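Local coordinates for protein GTP-sensing transcriptional pleiotropic repressor CodY (Clostridioides difficile, PDB 5N0L) that represses transcription in response to nutrient supply, binding isoleucine as a cofactor in its GAF domain and probably also sensing GTP, at residues Tyr114-Pro119 and Leu130-Tyr135; Ser41-Val46 and Leu58-Asp63; Gln83-Ile88 and Leu101-Glu106; Asn96-Leu101 and Gly109-Tyr114; Lys50-Gly55 and Thr72-Phe77. All blocks are in the same frame, centred on the assembly; numbering follows the deposited sequence.

Contact 1 of 5, residues Tyr114-Pro119 and Leu130-Tyr135; sequences YTTVVP and LVLSRY. With ILE (isoleucine), chain G.
Six backbone hydrogen bonds join strand 114-119 to strand 130-134, and the pairing is tightest at its buried end. There Leu130 N reaches Val118 O at 2.8 Å with an N-H...O angle of 179°, and Val118 N returns the bond to Leu130 O. Thr116, Val118, Leu130 and Leu132 share one face, where helix 141-158 packs on Thr116, Val118 and Leu132; Val118 CB lies 4.2 Å from Leu130 CB, and Val118 CG2 leans toward Leu132 CD1. The two strands are the arms of an antiparallel beta hairpin in the central sheet of the GAF domain, with strand 92-95 beside one arm and strand 43-48 beside the other. On the face bearing Thr115, Val117, Val131 and Ser133, the Ser133 end borders the isoleucine. Thr115 OG1, anti to its carbonyl carbon (chi1 -61°), meets Ser133 OG, anti to the backbone N (chi1 -176°), tip to tip in a 3.0 Å hydrogen bond. Ser133 CB also packs against ligand CG2 at 3.6 Å. Val131 CG1 touches the same ligand methyl at 4.0 Å and also Thr115 CG2 at 3.9 Å. Packing loosens at the partly exposed pair of Tyr114 and Arg134. Tyr114 N still bonds Arg134 O at 2.9 Å, and that oxygen sits at the edge of the tyrosine ring, but the guanidinium reaches the carbonyls of Asn137, Ser138 and Leu40 and forms a cation-pi contact with Phe139.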
# COMPACT_ATOMS: atom_id res chain seq x y z
N TYR A 114 25.65 3.83 30.62
CA TYR A 114 26.19 3.70 29.29
C TYR A 114 25.06 3.86 28.34
O TYR A 114 24.07 3.15 28.47
CB TYR A 114 26.76 2.27 29.08
CG TYR A 114 27.94 1.98 30.05
CD1 TYR A 114 29.22 2.33 29.70
CD2 TYR A 114 27.73 1.38 31.27
CE1 TYR A 114 30.27 2.10 30.58
CE2 TYR A 114 28.78 1.13 32.17
CZ TYR A 114 30.06 1.52 31.81
OH TYR A 114 31.14 1.20 32.67
N THR A 115 25.26 4.75 27.40
CA THR A 115 24.24 5.01 26.38
C THR A 115 24.81 4.87 24.95
O THR A 115 25.90 5.41 24.64
CB THR A 115 23.68 6.45 26.61
OG1 THR A 115 23.09 6.47 27.92
CG2 THR A 115 22.61 6.74 25.46
N THR A 116 24.12 4.12 24.13
CA THR A 116 24.42 3.96 22.75
C THR A 116 23.33 4.60 21.87
O THR A 116 22.13 4.38 22.10
CB THR A 116 24.61 2.48 22.46
OG1 THR A 116 25.83 2.06 23.17
CG2 THR A 116 24.73 2.19 20.96
N VAL A 117 23.78 5.33 20.89
CA VAL A 117 22.89 6.09 19.95
C VAL A 117 23.15 5.66 18.52
O VAL A 117 24.32 5.77 17.97
CB VAL A 117 23.10 7.59 20.13
CG1 VAL A 117 22.09 8.37 19.25
CG2 VAL A 117 23.02 8.00 21.61
N VAL A 118 22.11 5.07 17.95
CA VAL A 118 22.18 4.47 16.63
C VAL A 118 21.28 5.21 15.67
O VAL A 118 20.03 5.16 15.87
CB VAL A 118 21.81 3.01 16.63
CG1 VAL A 118 22.01 2.41 15.23
CG2 VAL A 118 22.60 2.27 17.71
N PRO A 119 21.88 5.80 14.61
CA PRO A 119 21.01 6.41 13.58
C PRO A 119 20.12 5.39 12.90
O PRO A 119 20.51 4.26 12.59
CB PRO A 119 21.99 7.02 12.59
CG PRO A 119 23.22 7.36 13.43
CD PRO A 119 23.30 6.22 14.43
N LEU A 130 17.73 5.32 17.40
CA LEU A 130 17.51 4.32 18.38
C LEU A 130 18.49 4.67 19.52
O LEU A 130 19.70 4.84 19.28
CB LEU A 130 17.77 2.91 17.79
CG LEU A 130 17.68 1.80 18.77
CD1 LEU A 130 16.32 1.39 19.26
CD2 LEU A 130 18.28 0.49 18.10
N VAL A 131 17.98 4.79 20.72
CA VAL A 131 18.73 5.14 21.94
C VAL A 131 18.56 4.04 22.96
O VAL A 131 17.46 3.51 23.25
CB VAL A 131 18.27 6.49 22.54
CG1 VAL A 131 19.10 6.80 23.76
CG2 VAL A 131 18.42 7.60 21.55
N LEU A 132 19.72 3.50 23.44
CA LEU A 132 19.72 2.39 24.33
C LEU A 132 20.58 2.77 25.50
O LEU A 132 21.61 3.40 25.32
CB LEU A 132 20.33 1.12 23.69
CG LEU A 132 19.61 0.71 22.42
CD1 LEU A 132 20.61 0.65 21.32
CD2 LEU A 132 18.88 -0.58 22.50
N SER A 133 20.09 2.48 26.71
CA SER A 133 20.77 2.95 27.91
C SER A 133 20.63 2.04 29.09
O SER A 133 19.59 1.49 29.30
CB SER A 133 20.32 4.34 28.25
OG SER A 133 20.98 4.91 29.36
N ARG A 134 21.75 1.78 29.83
CA ARG A 134 21.70 0.88 30.95
C ARG A 134 22.84 1.17 31.93
O ARG A 134 23.83 1.87 31.63
CB ARG A 134 21.70 -0.59 30.48
CG ARG A 134 23.12 -0.96 29.95
CD ARG A 134 23.01 -2.32 29.35
NE ARG A 134 24.35 -2.86 28.89
CZ ARG A 134 24.45 -3.93 28.11
NH1 ARG A 134 23.41 -4.63 27.72
NH2 ARG A 134 25.73 -4.40 27.80
N TYR A 135 22.67 0.70 33.12
CA TYR A 135 23.65 0.85 34.20
C TYR A 135 24.64 -0.36 34.05
O TYR A 135 24.34 -1.35 33.41
CB TYR A 135 23.05 0.71 35.58
CG TYR A 135 22.13 1.98 35.95
CD1 TYR A 135 22.74 3.09 36.42
CD2 TYR A 135 20.81 1.95 35.74
CE1 TYR A 135 22.05 4.26 36.72
CE2 TYR A 135 20.07 3.08 36.06
CZ TYR A 135 20.69 4.23 36.50
OH TYR A 135 19.96 5.39 36.80
N ILE G . 17.37 9.61 30.37
CA ILE G . 17.64 8.51 29.39
C ILE G . 17.72 7.19 30.12
O ILE G . 18.46 7.10 31.09
CB ILE G . 18.90 8.80 28.61
CG1 ILE G . 18.68 10.05 27.74
CG2 ILE G . 19.20 7.69 27.66
CD1 ILE G . 17.85 9.83 26.49
OXT ILE G . 16.98 6.31 29.76

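Contact 2 of 5, residues Ser41-Val46 and Leu58-Asp63. With ILE (isoleucine), chain G.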
# COMPACT_ATOMS: atom_id res chain seq x y z
N SER A 41 18.72 -5.55 28.60
CA SER A 41 18.45 -5.03 29.97
C SER A 41 18.58 -3.53 29.93
O SER A 41 19.30 -2.96 30.76
CB SER A 41 19.46 -5.64 30.98
OG SER A 41 19.19 -7.02 30.97
N SER A 42 17.87 -2.88 28.98
CA SER A 42 18.15 -1.48 28.75
C SER A 42 16.82 -0.67 28.65
O SER A 42 15.86 -1.23 28.26
CB SER A 42 18.86 -1.27 27.44
OG SER A 42 20.23 -1.77 27.53
N ASN A 43 16.94 0.62 28.91
CA ASN A 43 15.87 1.58 28.34
C ASN A 43 16.13 1.70 26.88
O ASN A 43 17.25 1.95 26.49
CB ASN A 43 16.05 2.94 29.02
CG ASN A 43 15.51 2.98 30.45
OD1 ASN A 43 14.95 1.99 30.97
ND2 ASN A 43 15.61 4.20 31.11
N VAL A 44 15.09 1.59 26.05
CA VAL A 44 15.15 1.68 24.63
C VAL A 44 14.10 2.77 24.16
O VAL A 44 12.91 2.62 24.49
CB VAL A 44 14.71 0.37 24.04
CG1 VAL A 44 14.77 0.31 22.57
CG2 VAL A 44 15.63 -0.77 24.66
N TYR A 45 14.61 3.66 23.39
CA TYR A 45 13.76 4.67 22.70
C TYR A 45 13.92 4.62 21.22
O TYR A 45 15.07 4.69 20.70
CB TYR A 45 14.16 6.00 23.21
CG TYR A 45 14.26 6.22 24.66
CD1 TYR A 45 15.46 5.93 25.40
CD2 TYR A 45 13.24 6.80 25.41
CE1 TYR A 45 15.61 6.16 26.68
CE2 TYR A 45 13.38 7.06 26.74
CZ TYR A 45 14.54 6.78 27.43
OH TYR A 45 14.71 7.04 28.77
N VAL A 46 12.80 4.44 20.48
CA VAL A 46 12.80 4.55 19.05
C VAL A 46 12.20 5.93 18.77
O VAL A 46 11.03 6.08 19.08
CB VAL A 46 11.96 3.48 18.46
CG1 VAL A 46 11.88 3.58 17.00
CG2 VAL A 46 12.55 2.06 18.80
N LEU A 58 11.11 0.62 29.12
CA LEU A 58 11.84 1.19 30.32
C LEU A 58 12.22 0.10 31.31
O LEU A 58 11.39 -0.41 32.03
CB LEU A 58 10.99 2.30 31.04
CG LEU A 58 10.74 3.55 30.19
CD1 LEU A 58 9.70 4.42 30.98
CD2 LEU A 58 12.03 4.33 29.82
N ASN A 59 13.50 -0.26 31.30
CA ASN A 59 14.06 -1.10 32.34
C ASN A 59 14.20 -0.34 33.67
O ASN A 59 14.07 -0.93 34.72
CB ASN A 59 15.46 -1.57 31.81
CG ASN A 59 16.09 -2.61 32.75
OD1 ASN A 59 15.71 -3.76 32.67
ND2 ASN A 59 17.02 -2.21 33.66
N ASP A 60 14.47 0.97 33.59
CA ASP A 60 14.67 1.85 34.71
C ASP A 60 13.67 3.05 34.53
O ASP A 60 13.98 4.01 33.90
CB ASP A 60 16.06 2.35 34.78
CG ASP A 60 17.07 1.12 34.89
OD1 ASP A 60 17.20 0.68 36.03
OD2 ASP A 60 17.55 0.63 33.83
N VAL A 61 12.46 2.85 35.04
CA VAL A 61 11.33 3.82 34.76
C VAL A 61 11.63 5.27 35.18
O VAL A 61 11.29 6.25 34.44
CB VAL A 61 10.01 3.29 35.37
CG1 VAL A 61 8.86 4.37 35.28
CG2 VAL A 61 9.50 2.01 34.70
N GLN A 62 12.37 5.43 36.27
CA GLN A 62 12.69 6.75 36.80
C GLN A 62 13.56 7.58 35.92
O GLN A 62 13.64 8.79 36.10
CB GLN A 62 13.24 6.70 38.24
CG GLN A 62 12.26 6.09 39.26
CD GLN A 62 11.10 7.04 39.59
OE1 GLN A 62 9.91 6.78 39.25
NE2 GLN A 62 11.43 8.16 40.24
N ASP A 63 14.35 6.95 35.03
CA ASP A 63 15.23 7.64 34.14
C ASP A 63 14.69 8.01 32.78
O ASP A 63 15.43 8.50 31.94
CB ASP A 63 16.51 6.63 33.89
CG ASP A 63 17.25 6.30 35.15
OD1 ASP A 63 16.98 6.90 36.21
OD2 ASP A 63 18.22 5.45 35.02
N ILE G . 17.37 9.61 30.37
CA ILE G . 17.64 8.51 29.39
C ILE G . 17.72 7.19 30.12
O ILE G . 18.46 7.10 31.09
CB ILE G . 18.90 8.80 28.61
CG1 ILE G . 18.68 10.05 27.74
CG2 ILE G . 19.20 7.69 27.66
CD1 ILE G . 17.85 9.83 26.49
OXT ILE G . 16.98 6.31 29.76
O HOH W 1 18.29 2.19 31.70
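Tyr45 OH and Asn43 ND2 converge on one carboxylate oxygen of the bound isoleucine: the phenol donates to OXT at 2.6 Å, in the plane of its own ring, and the amide donates at 2.9 Å along a nearly straight line (176°). At its other end the ligand N donates to Asp63 O at 2.7 Å. Bonds at both OD1 and ND2 fix the rotation of the Asn43 amide. OD1 receives Asp60 N at 2.9 Å on an in-plane lone pair, and the second N-H of ND2 goes to Asp60 O at 3.2 Å, from above that carbonyl plane. Asp60 O also accepts Asp63 N, so one carbonyl joins the 58-63 turn to Asn43, which is well set to place the ligand carboxylate. Outside this network the Leu58 side chain crosses Asn43 obliquely, CD2 3.8 Å from CG, and also touches the Tyr45 ring. Asn59, its CG anti to the backbone N, lays CB against Ser42 C at 3.6 Å and donates from ND2 to Asp60 OD2. Strand 43-48 runs between strands 53-57 and 125-134, Val44 packing on helix 30-40, while the 58-63 loop passes over the strand's start and brings Asp63 to Lys113 and Tyr135.

Contact 3 of 5, residues Gln83-Ile88 and Leu101-Glu106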
# COMPACT_ATOMS: atom_id res chain seq x y z
N GLN A 83 17.30 17.65 18.59
CA GLN A 83 18.36 18.33 17.80
C GLN A 83 19.72 17.62 17.99
O GLN A 83 20.46 17.41 16.90
CB GLN A 83 18.39 19.79 17.79
CG GLN A 83 16.98 20.32 17.37
CD GLN A 83 16.36 19.83 16.08
OE1 GLN A 83 17.01 19.76 14.98
NE2 GLN A 83 15.02 19.59 16.12
N ASN A 84 19.96 17.29 19.22
CA ASN A 84 21.29 16.76 19.53
C ASN A 84 21.50 15.37 18.98
O ASN A 84 22.62 15.12 18.49
CB ASN A 84 21.59 16.82 20.99
CG ASN A 84 21.82 18.25 21.51
OD1 ASN A 84 21.87 18.43 22.76
ND2 ASN A 84 21.97 19.24 20.61
N VAL A 85 20.50 14.50 18.99
CA VAL A 85 20.73 13.15 18.42
C VAL A 85 21.02 13.17 16.91
O VAL A 85 21.66 12.25 16.34
CB VAL A 85 19.70 12.10 18.85
CG1 VAL A 85 19.70 11.89 20.36
CG2 VAL A 85 18.28 12.42 18.28
N LEU A 86 20.52 14.21 16.17
CA LEU A 86 20.70 14.27 14.79
C LEU A 86 22.14 14.76 14.41
O LEU A 86 22.53 14.71 13.25
CB LEU A 86 19.65 15.19 14.16
CG LEU A 86 18.22 14.66 14.36
CD1 LEU A 86 17.23 15.78 13.89
CD2 LEU A 86 17.93 13.41 13.56
N LYS A 87 22.89 15.22 15.41
CA LYS A 87 24.31 15.63 15.23
C LYS A 87 25.21 14.39 15.18
O LYS A 87 26.35 14.54 14.75
CB LYS A 87 24.81 16.47 16.41
CG LYS A 87 24.10 17.80 16.59
CD LYS A 87 24.43 18.48 17.86
CE LYS A 87 23.66 19.79 17.97
NZ LYS A 87 24.16 20.67 19.02
N ILE A 88 24.68 13.24 15.54
CA ILE A 88 25.41 11.93 15.53
C ILE A 88 25.11 11.25 14.18
O ILE A 88 23.99 10.89 13.91
CB ILE A 88 24.93 11.06 16.73
CG1 ILE A 88 25.27 11.71 18.13
CG2 ILE A 88 25.46 9.60 16.69
CD1 ILE A 88 24.55 11.23 19.35
N LEU A 101 26.49 14.56 28.77
CA LEU A 101 25.87 15.91 28.80
C LEU A 101 26.02 16.76 27.54
O LEU A 101 25.24 17.72 27.36
CB LEU A 101 26.36 16.69 30.02
CG LEU A 101 26.05 16.16 31.42
CD1 LEU A 101 26.74 17.03 32.45
CD2 LEU A 101 24.55 16.11 31.75
N GLU A 102 27.03 16.48 26.72
CA GLU A 102 27.21 17.17 25.47
C GLU A 102 26.00 16.90 24.54
O GLU A 102 25.54 17.81 23.84
CB GLU A 102 28.57 16.79 24.81
CG GLU A 102 29.79 17.28 25.62
CD GLU A 102 31.15 16.66 25.18
OE1 GLU A 102 31.28 16.13 24.05
OE2 GLU A 102 32.12 16.70 25.98
N ILE A 103 25.44 15.68 24.61
CA ILE A 103 24.27 15.28 23.83
C ILE A 103 22.94 15.36 24.60
O ILE A 103 21.89 15.79 24.01
CB ILE A 103 24.45 13.82 23.35
CG1 ILE A 103 25.69 13.77 22.42
CG2 ILE A 103 23.21 13.38 22.58
CD1 ILE A 103 26.44 12.48 22.54
N PHE A 104 22.94 14.96 25.85
CA PHE A 104 21.72 14.84 26.66
C PHE A 104 21.95 15.68 27.89
O PHE A 104 22.35 15.17 28.97
CB PHE A 104 21.41 13.39 27.00
CG PHE A 104 21.23 12.51 25.85
CD1 PHE A 104 20.15 12.63 24.96
CD2 PHE A 104 22.14 11.44 25.62
CE1 PHE A 104 19.98 11.80 23.92
CE2 PHE A 104 22.00 10.60 24.54
CZ PHE A 104 20.92 10.72 23.67
N PRO A 105 21.61 17.01 27.79
CA PRO A 105 22.09 17.86 28.89
C PRO A 105 21.43 17.78 30.24
O PRO A 105 21.95 18.39 31.18
CB PRO A 105 21.94 19.27 28.33
CG PRO A 105 22.17 19.13 26.93
CD PRO A 105 21.57 17.81 26.55
N GLU A 106 20.32 17.03 30.34
CA GLU A 106 19.57 16.91 31.56
C GLU A 106 19.85 15.64 32.30
O GLU A 106 19.03 15.17 33.13
CB GLU A 106 18.04 16.94 31.23
CG GLU A 106 17.56 18.14 30.45
CD GLU A 106 18.06 19.40 31.08
OE1 GLU A 106 17.78 19.59 32.30
OE2 GLU A 106 18.80 20.15 30.39
O HOH W 2 24.95 18.29 21.28
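Val85 O is gripped by two donors: Ile88 N, at 3.3 Å, which closes a type I turn after helix 79-85, and a guanidinium N-H of Arg126 from strand 125-134. The same arginine holds Ile88 O, so the whole turn is fastened to the sheet. Facing it, Glu102 O takes a 2.7 Å bond from a water that in turn has a weak link to Lys87 NZ. The apolar contact lies beside these groups. Val85 CG1, anti to its carbonyl carbon (chi1 -61°), comes at about a right angle to Phe104 and touches the ring at CE1, 3.6 Å away. Here a short helix and the turn after another pack side by side over one face of the GAF sheet, with Phe104 reaching inward to the isoleucine pocket, its side chain about 4 Å from the ligand at the nearest atoms. Ile103 CG2 sits 3.5 Å above the centre of one Phe104 ring face, which probably limits the ring's rotation, and Tyr81 meets the same residue edge-to-face. Ile88 and Ile103 also cross at about a right angle, CD1 to CD1 at 3.9 Å, and both reach further down, Ile88 to Val117 and Ile103 to Leu92 and Leu95. Asn84 points toward the second helix, its CB 4.1 Å from Ile103 CG2, while Lys87 lies on the solvent side.

Contact 4 of 5, residues Asn96-Leu101 and Gly109-Tyr114. With ILE (isoleucine), chain G.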
# COMPACT_ATOMS: atom_id res chain seq x y z
N ASN A 96 29.22 7.88 28.24
CA ASN A 96 29.38 7.75 29.71
C ASN A 96 30.36 8.96 30.08
O ASN A 96 30.96 9.50 29.21
CB ASN A 96 30.04 6.33 29.88
CG ASN A 96 30.34 5.92 31.33
OD1 ASN A 96 31.51 5.85 31.67
ND2 ASN A 96 29.34 5.59 32.15
N GLY A 97 30.62 9.43 31.28
CA GLY A 97 29.80 9.70 32.26
C GLY A 97 29.55 11.22 31.90
O GLY A 97 28.51 11.49 31.36
N GLU A 98 30.45 12.18 32.14
CA GLU A 98 30.15 13.63 31.83
C GLU A 98 30.02 13.94 30.35
O GLU A 98 29.26 14.89 29.96
CB GLU A 98 31.10 14.67 32.47
CG GLU A 98 30.91 14.78 33.99
CD GLU A 98 31.12 16.19 34.52
OE1 GLU A 98 32.17 16.40 35.17
OE2 GLU A 98 30.23 17.05 34.30
N LYS A 99 30.68 13.17 29.48
CA LYS A 99 30.41 13.37 28.06
C LYS A 99 28.90 13.21 27.69
O LYS A 99 28.53 13.72 26.69
CB LYS A 99 31.22 12.44 27.20
CG LYS A 99 31.95 13.09 26.03
CD LYS A 99 33.23 12.28 25.71
CE LYS A 99 32.87 10.85 25.33
NZ LYS A 99 33.29 9.77 26.31
N ILE A 100 28.12 12.42 28.43
CA ILE A 100 26.70 12.24 28.16
C ILE A 100 26.07 13.62 27.97
O ILE A 100 25.21 13.79 27.10
CB ILE A 100 25.99 11.49 29.30
CG1 ILE A 100 26.33 9.97 29.28
CG2 ILE A 100 24.50 11.51 29.15
CD1 ILE A 100 26.10 9.33 30.64
N LEU A 101 26.49 14.56 28.77
CA LEU A 101 25.87 15.91 28.80
C LEU A 101 26.02 16.76 27.54
O LEU A 101 25.24 17.72 27.36
CB LEU A 101 26.36 16.69 30.02
CG LEU A 101 26.05 16.16 31.42
CD1 LEU A 101 26.74 17.03 32.45
CD2 LEU A 101 24.55 16.11 31.75
N GLY A 109 21.79 13.34 37.27
CA GLY A 109 21.90 12.16 38.23
C GLY A 109 22.19 10.77 37.60
O GLY A 109 22.13 9.74 38.29
N ARG A 110 22.47 10.72 36.30
CA ARG A 110 22.43 9.44 35.56
C ARG A 110 23.72 9.30 34.74
O ARG A 110 23.73 8.73 33.65
CB ARG A 110 21.20 9.38 34.63
CG ARG A 110 19.87 9.42 35.37
CD ARG A 110 18.67 9.22 34.47
NE ARG A 110 18.32 10.36 33.58
CZ ARG A 110 17.28 11.18 33.73
NH1 ARG A 110 17.05 12.12 32.84
NH2 ARG A 110 16.47 11.10 34.79
N LEU A 111 24.83 9.81 35.27
CA LEU A 111 26.06 9.95 34.47
C LEU A 111 26.82 8.67 34.50
O LEU A 111 27.73 8.54 33.67
CB LEU A 111 26.96 11.13 34.90
CG LEU A 111 26.23 12.51 34.80
CD1 LEU A 111 27.18 13.60 35.31
CD2 LEU A 111 25.79 12.78 33.36
N GLN A 112 26.45 7.76 35.40
CA GLN A 112 27.09 6.38 35.48
C GLN A 112 26.54 5.41 34.43
O GLN A 112 27.00 4.31 34.25
CB GLN A 112 27.00 5.73 36.86
CG GLN A 112 26.63 6.57 38.04
CD GLN A 112 25.12 6.58 38.25
OE1 GLN A 112 24.60 5.70 38.99
NE2 GLN A 112 24.40 7.56 37.59
N LYS A 113 25.57 5.80 33.67
CA LYS A 113 25.01 4.94 32.66
C LYS A 113 25.84 4.91 31.37
O LYS A 113 26.67 5.77 31.12
CB LYS A 113 23.59 5.46 32.30
CG LYS A 113 22.71 5.33 33.54
CD LYS A 113 21.27 5.70 33.24
CE LYS A 113 20.55 4.59 32.58
NZ LYS A 113 19.06 4.80 32.38
N TYR A 114 25.65 3.83 30.62
CA TYR A 114 26.19 3.70 29.29
C TYR A 114 25.06 3.86 28.34
O TYR A 114 24.07 3.15 28.47
CB TYR A 114 26.76 2.27 29.08
CG TYR A 114 27.94 1.98 30.05
CD1 TYR A 114 29.22 2.33 29.70
CD2 TYR A 114 27.73 1.38 31.27
CE1 TYR A 114 30.27 2.10 30.58
CE2 TYR A 114 28.78 1.13 32.17
CZ TYR A 114 30.06 1.52 31.81
OH TYR A 114 31.14 1.20 32.67
N ILE G . 17.37 9.61 30.37
CA ILE G . 17.64 8.51 29.39
C ILE G . 17.72 7.19 30.12
O ILE G . 18.46 7.10 31.09
CB ILE G . 18.90 8.80 28.61
CG1 ILE G . 18.68 10.05 27.74
CG2 ILE G . 19.20 7.69 27.66
CD1 ILE G . 17.85 9.83 26.49
OXT ILE G . 16.98 6.31 29.76
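The loop entering strand 114-122 forms one wall of the isoleucine pocket, contributing Arg110 and Lys113, and it is backed by residues 96-101. Asn96 makes the polar link: ND2 donates to Lys113 O at 2.9 Å, nearly straight at 175° and exactly in the amide plane, though it meets the carbonyl from above its plane. With CG anti to the backbone N, the amide is laid over one face of the Tyr114 ring, the planes only 9° apart, ND2 3.9 Å above the ring toward its rim. A cis peptide before Gly97 leads into the turn that opens helix 100-103. Leu111 carries the apolar side, its CD2 3.9 Å from Leu101 CD2, where the leucines cross at about a right angle, while CD1 touches Glu98 CG. Ile100 CD1 meets two loop carbonyls, 3.5 Å from Leu111 O and 3.6 Å from Lys113 O. On the ligand side Lys113, bent at chi3, donates from NZ to the isoleucine O at 2.7 Å and forms a salt bridge with Asp63. Arg110 NE pairs with Glu107, which also accepts from the ligand N. Arg110 NE lies 3.4 Å from that N, a nearness Glu107 probably offsets, while Asp63 should favour a protonated Lys113.

Contact 5 of 5, residues Lys50-Gly55 and Thr72-Phe77; sequences KGKVLG and TKQKKF
The Lys52 side chain runs along 72-77. CB, with CG anti to the carbonyl carbon, lies 3.9 Å from Gln74 OE1, and CG stays near the same oxygen. A bend at chi2 (-72°) carries CD over the extended glutamine at about a right angle, 3.5 Å from Gln74 NE2. CE then comes alongside Lys76, 4.0 Å from its CB, the two lysines pointing the same way. At the tip Lys52 NZ stands 6.1 Å from Lys76 NZ, like charges not in contact, any repulsion probably eased by the salt bridges of Lys76 to Asp69 and Glu70. In the backbone, two hydrogen bonds flank the bridge of Lys52 with Lys76: Phe77 N to Gly51 O at 2.8 Å, nearly along the C=O axis, and Val53 N to Lys75 O at 2.9 Å, from above the carbonyl plane. Gly51 adopts a positive phi of 95°, where a side chain would jam against the preceding carbonyl. Val53 CG2 lies against the Lys76 backbone and near Phe77 CD1, and Gln74 packs on Leu31 of the second subunit. A single beta bridge at Lys52, just ahead of edge strand 53-57 of the GAF sheet, ties it to the small hairpin 67-68/75-76, beside pocket residue Phe77.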
# COMPACT_ATOMS: atom_id res chain seq x y z
N LYS A 50 11.94 13.88 13.81
CA LYS A 50 11.28 15.04 14.51
C LYS A 50 11.02 14.94 16.01
O LYS A 50 10.44 15.85 16.67
CB LYS A 50 9.99 15.30 13.72
CG LYS A 50 10.29 15.81 12.35
CD LYS A 50 9.06 16.24 11.57
CE LYS A 50 8.52 15.07 10.83
NZ LYS A 50 9.31 14.85 9.57
N GLY A 51 11.60 13.91 16.64
CA GLY A 51 11.53 13.81 18.02
C GLY A 51 10.46 12.96 18.62
O GLY A 51 10.37 12.93 19.88
N LYS A 52 9.59 12.34 17.84
CA LYS A 52 8.45 11.64 18.45
C LYS A 52 8.90 10.25 18.91
O LYS A 52 9.54 9.53 18.12
CB LYS A 52 7.30 11.57 17.42
CG LYS A 52 6.89 13.00 16.89
CD LYS A 52 6.15 13.82 17.93
CE LYS A 52 6.59 15.25 18.23
NZ LYS A 52 6.70 16.39 17.31
N VAL A 53 8.49 9.84 20.08
CA VAL A 53 8.76 8.49 20.59
C VAL A 53 7.79 7.47 19.98
O VAL A 53 6.56 7.50 20.32
CB VAL A 53 8.71 8.43 22.09
CG1 VAL A 53 8.96 6.98 22.60
CG2 VAL A 53 9.72 9.39 22.66
N LEU A 54 8.28 6.64 19.04
CA LEU A 54 7.53 5.66 18.35
C LEU A 54 7.53 4.31 19.02
O LEU A 54 6.65 3.45 18.75
CB LEU A 54 7.97 5.53 16.90
CG LEU A 54 8.14 6.79 16.03
CD1 LEU A 54 8.57 6.41 14.64
CD2 LEU A 54 6.81 7.55 15.98
N GLY A 55 8.57 4.08 19.85
CA GLY A 55 8.70 2.79 20.53
C GLY A 55 9.46 3.06 21.82
O GLY A 55 10.40 3.87 21.86
N THR A 72 -1.01 18.22 23.01
CA THR A 72 -1.46 16.87 22.57
C THR A 72 -1.25 15.74 23.62
O THR A 72 -1.93 14.70 23.56
CB THR A 72 -0.74 16.35 21.30
OG1 THR A 72 0.67 16.17 21.53
CG2 THR A 72 -0.88 17.28 20.12
N LYS A 73 -0.26 15.90 24.50
CA LYS A 73 0.18 14.74 25.34
C LYS A 73 0.96 13.69 24.56
O LYS A 73 1.21 12.61 25.12
CB LYS A 73 -0.98 14.05 26.14
CG LYS A 73 -1.88 15.00 26.95
CD LYS A 73 -1.09 15.91 27.90
CE LYS A 73 -0.40 15.12 29.03
NZ LYS A 73 0.10 16.00 30.12
N GLN A 74 1.32 13.95 23.29
CA GLN A 74 2.06 12.98 22.52
C GLN A 74 3.49 12.81 23.12
O GLN A 74 4.12 13.74 23.61
CB GLN A 74 2.20 13.34 21.05
CG GLN A 74 2.92 12.20 20.33
CD GLN A 74 3.04 12.29 18.82
OE1 GLN A 74 3.47 11.32 18.14
NE2 GLN A 74 2.70 13.45 18.29
N LYS A 75 3.98 11.59 23.04
CA LYS A 75 5.27 11.29 23.63
C LYS A 75 6.41 11.70 22.69
O LYS A 75 6.43 11.40 21.50
CB LYS A 75 5.34 9.84 23.94
CG LYS A 75 4.36 9.36 24.98
CD LYS A 75 4.60 7.85 25.25
CE LYS A 75 3.40 7.14 25.85
NZ LYS A 75 2.67 8.00 26.80
N LYS A 76 7.35 12.44 23.24
CA LYS A 76 8.46 13.00 22.45
C LYS A 76 9.70 13.17 23.32
O LYS A 76 9.67 13.09 24.55
CB LYS A 76 8.14 14.36 21.82
CG LYS A 76 7.72 15.39 22.84
CD LYS A 76 7.12 16.62 22.16
CE LYS A 76 7.20 17.72 23.18
NZ LYS A 76 6.54 19.04 22.81
N PHE A 77 10.81 13.42 22.63
CA PHE A 77 11.99 14.04 23.27
C PHE A 77 11.86 15.57 23.22
O PHE A 77 11.20 16.16 22.32
CB PHE A 77 13.34 13.65 22.62
CG PHE A 77 13.91 12.31 23.11
CD1 PHE A 77 13.30 11.47 24.02
CD2 PHE A 77 15.08 11.94 22.49
CE1 PHE A 77 13.91 10.22 24.42
CE2 PHE A 77 15.67 10.72 22.90
CZ PHE A 77 15.08 9.89 23.80

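Contact 1 is the buried core, a regular strand pair, whereas contact 4 lies at the surface and contacts 2, 3 and 5 are partly buried. Contacts 1, 2 and 5 reach the same sheet: strands 125-134, 43-48 and 53-57 are successive neighbours, with Ser133 O and Asn43 N joining contacts 1 and 2. Contacts 3 and 4 share helix 100-103 and Leu101, one being largely apolar and the other built around charged and amide groups near the pocket. Contacts 1, 2 and 4 meet isoleucine with polar groups or methyl packing, while contacts 3 and 5 each lend it a phenylalanine. Asp63 of contact 2 salt-bridges Lys113 of contact 4. Contact 5, lysine-rich, rests mainly on backbone bonds.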